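Local coordinates for protein putative oxygenase (Streptomyces viridochromogenes Tue57, PDB 4XAA) that probably acts as an iron- and 2-oxoglutarate-dependent oxygenase in the biosynthesis of an orthosomycin antibiotic, at residues C142-P148 with P179-G185. Residues are numbered along the deposited sequence; the frame is centred on the assembly and turned at random.
Sequences CLDDAGP and PVPVSQG
Val182 makes its closest side-chain contacts to both Cys142 and Ala146 through one methyl group, CG2, which lies 3.6 Å from Cys142 SG and 3.7 Å from Ala146 CB. Its chi1 of -57° sets CG1 beside the backbone N, where it also borders the sulfur, and leaves CG2 flanked by the two backbone arms. The backbone brings Cys142 CB beside CG2, and the rotation about the CA-CB bond (chi1 -48°) sets SG against both methyls. Val188 of strand 186-191 also packs on Val182, and Cys152 touches Ala146.

The backbones of Ala146 and Val182 form an isolated antiparallel bridge, a hydrogen-bonded pair. Ala146 N donates to Val182 O, and Val182 N returns a bond to Ala146 O at 2.9 Å. Each carbonyl also receives a CA-H contact, Val182 O from Asp145 and Ala146 O from Pro181.

Next to the bridge, Asp145 sends its carboxylate across to the Ser183-Gln184 backbone. Asp145 OD1 accepts Gln184 N at 3.1 Å through the anti side, the donor lying 32° out of the carboxylate plane. The hydrogen bond is nearly straight, so a side-chain oxygen, not a backbone carbonyl, accepts this N-H. Gln184 itself sends an extended chain past the Leu143 carbonyl, CG 3.6 Å from Leu143 O, toward helix 29-47, where it touches Ile32 and Lys36. Asp144 points its carboxylate elsewhere, into a salt bridge with Arg208.

At the strand end, Gly185 N binds Cys142 O at 2.8 Å, continuing the pairing of strands 136-142 and 186-191. The two segments thus run side by side as they lead between the larger and smaller sheets, an arrangement that belongs to the double-stranded beta-helix of the PhyH family within the cupin superfamily.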
loop_
_atom_site.group_PDB
_atom_site.type_symbol
_atom_site.label_atom_id
_atom_site.label_comp_id
_atom_site.label_asym_id
_atom_site.label_seq_id
_atom_site.Cartn_x
_atom_site.Cartn_y
_atom_site.Cartn_z
ATOM N N CYS A 142 -3.712 -6.090 1.697
ATOM C CA CYS A 142 -4.472 -5.695 2.873
ATOM C C CYS A 142 -4.625 -6.833 3.871
ATOM O O CYS A 142 -5.153 -7.898 3.544
ATOM C CB CYS A 142 -5.830 -5.175 2.419
ATOM S SG CYS A 142 -5.571 -3.989 1.076
ATOM N N LEU A 143 -4.139 -6.622 5.082
ATOM C CA LEU A 143 -4.185 -7.668 6.089
ATOM C C LEU A 143 -5.347 -7.349 7.016
ATOM O O LEU A 143 -5.628 -8.076 7.958
ATOM C CB LEU A 143 -2.857 -7.766 6.855
ATOM C CG LEU A 143 -1.556 -7.730 6.037
ATOM C CD1 LEU A 143 -0.343 -7.670 6.958
ATOM C CD2 LEU A 143 -1.449 -8.925 5.102
ATOM N N ASP A 144 -6.031 -6.251 6.719
ATOM C CA ASP A 144 -7.240 -5.883 7.436
ATOM C C ASP A 144 -8.361 -5.384 6.508
ATOM O O ASP A 144 -8.113 -4.969 5.366
ATOM C CB ASP A 144 -6.918 -4.815 8.476
ATOM C CG ASP A 144 -6.038 -5.340 9.583
ATOM O OD1 ASP A 144 -6.532 -6.159 10.380
ATOM O OD2 ASP A 144 -4.855 -4.944 9.664
ATOM N N ASP A 145 -9.594 -5.483 7.003
ATOM C CA ASP A 145 -10.725 -4.718 6.483
ATOM C C ASP A 145 -10.427 -3.231 6.641
ATOM O O ASP A 145 -10.072 -2.788 7.724
ATOM C CB ASP A 145 -12.011 -5.056 7.237
ATOM C CG ASP A 145 -12.576 -6.416 6.870
ATOM O OD1 ASP A 145 -11.805 -7.286 6.432
ATOM O OD2 ASP A 145 -13.803 -6.615 7.019
ATOM N N ALA A 146 -10.569 -2.459 5.575
ATOM C CA ALA A 146 -10.348 -1.029 5.667
ATOM C C ALA A 146 -11.366 -0.250 4.844
ATOM O O ALA A 146 -11.713 -0.640 3.733
ATOM C CB ALA A 146 -8.934 -0.691 5.225
ATOM N N GLY A 147 -11.838 0.860 5.402
ATOM C CA GLY A 147 -12.805 1.709 4.734
ATOM C C GLY A 147 -12.530 3.164 5.065
ATOM O O GLY A 147 -11.530 3.458 5.705
ATOM N N PRO A 148 -13.427 4.073 4.648
ATOM C CA PRO A 148 -13.243 5.524 4.748
ATOM C C PRO A 148 -12.767 6.015 6.120
ATOM O O PRO A 148 -11.691 6.621 6.199
ATOM C CB PRO A 148 -14.639 6.068 4.435
ATOM C CG PRO A 148 -15.259 5.037 3.582
ATOM C CD PRO A 148 -14.760 3.731 4.121
ATOM N N PRO A 179 -12.381 6.892 -2.047
ATOM C CA PRO A 179 -11.744 5.947 -1.132
ATOM C C PRO A 179 -11.612 4.564 -1.770
ATOM O O PRO A 179 -12.190 4.318 -2.820
ATOM C CB PRO A 179 -12.693 5.922 0.073
ATOM C CG PRO A 179 -14.016 6.306 -0.481
ATOM C CD PRO A 179 -13.745 7.252 -1.621
ATOM N N VAL A 180 -10.830 3.682 -1.165
ATOM C CA VAL A 180 -10.727 2.325 -1.667
ATOM C C VAL A 180 -10.958 1.366 -0.516
ATOM O O VAL A 180 -10.018 0.975 0.170
ATOM C CB VAL A 180 -9.361 2.042 -2.334
ATOM C CG1 VAL A 180 -9.313 0.614 -2.854
ATOM C CG2 VAL A 180 -9.126 3.000 -3.486
ATOM N N PRO A 181 -12.231 1.009 -0.282
ATOM C CA PRO A 181 -12.605 -0.042 0.670
ATOM C C PRO A 181 -12.001 -1.385 0.266
ATOM O O PRO A 181 -11.960 -1.718 -0.924
ATOM C CB PRO A 181 -14.138 -0.081 0.576
ATOM C CG PRO A 181 -14.521 1.224 -0.005
ATOM C CD PRO A 181 -13.411 1.620 -0.918
ATOM N N VAL A 182 -11.535 -2.144 1.252
ATOM C CA VAL A 182 -10.946 -3.454 1.002
ATOM C C VAL A 182 -11.344 -4.444 2.089
ATOM O O VAL A 182 -11.603 -4.066 3.225
ATOM C CB VAL A 182 -9.394 -3.386 0.932
ATOM C CG1 VAL A 182 -8.928 -2.390 -0.139
ATOM C CG2 VAL A 182 -8.812 -3.014 2.287
ATOM N N SER A 183 -11.403 -5.722 1.739
ATOM C CA SER A 183 -11.473 -6.767 2.753
ATOM C C SER A 183 -10.081 -7.345 2.938
ATOM O O SER A 183 -9.253 -7.262 2.038
ATOM C CB SER A 183 -12.455 -7.867 2.355
ATOM O OG SER A 183 -13.517 -7.340 1.580
ATOM N N GLN A 184 -9.829 -7.930 4.101
ATOM C CA GLN A 184 -8.590 -8.646 4.343
ATOM C C GLN A 184 -8.347 -9.676 3.234
ATOM O O GLN A 184 -9.207 -10.490 2.926
ATOM C CB GLN A 184 -8.632 -9.322 5.713
ATOM C CG GLN A 184 -7.570 -10.385 5.905
ATOM C CD GLN A 184 -7.571 -10.995 7.302
ATOM O OE1 GLN A 184 -8.052 -10.396 8.265
ATOM N NE2 GLN A 184 -7.014 -12.196 7.412
ATOM N N GLY A 185 -7.177 -9.606 2.616
ATOM C CA GLY A 185 -6.838 -10.492 1.523
ATOM C C GLY A 185 -6.824 -9.773 0.192
ATOM O O GLY A 185 -6.191 -10.233 -0.757
#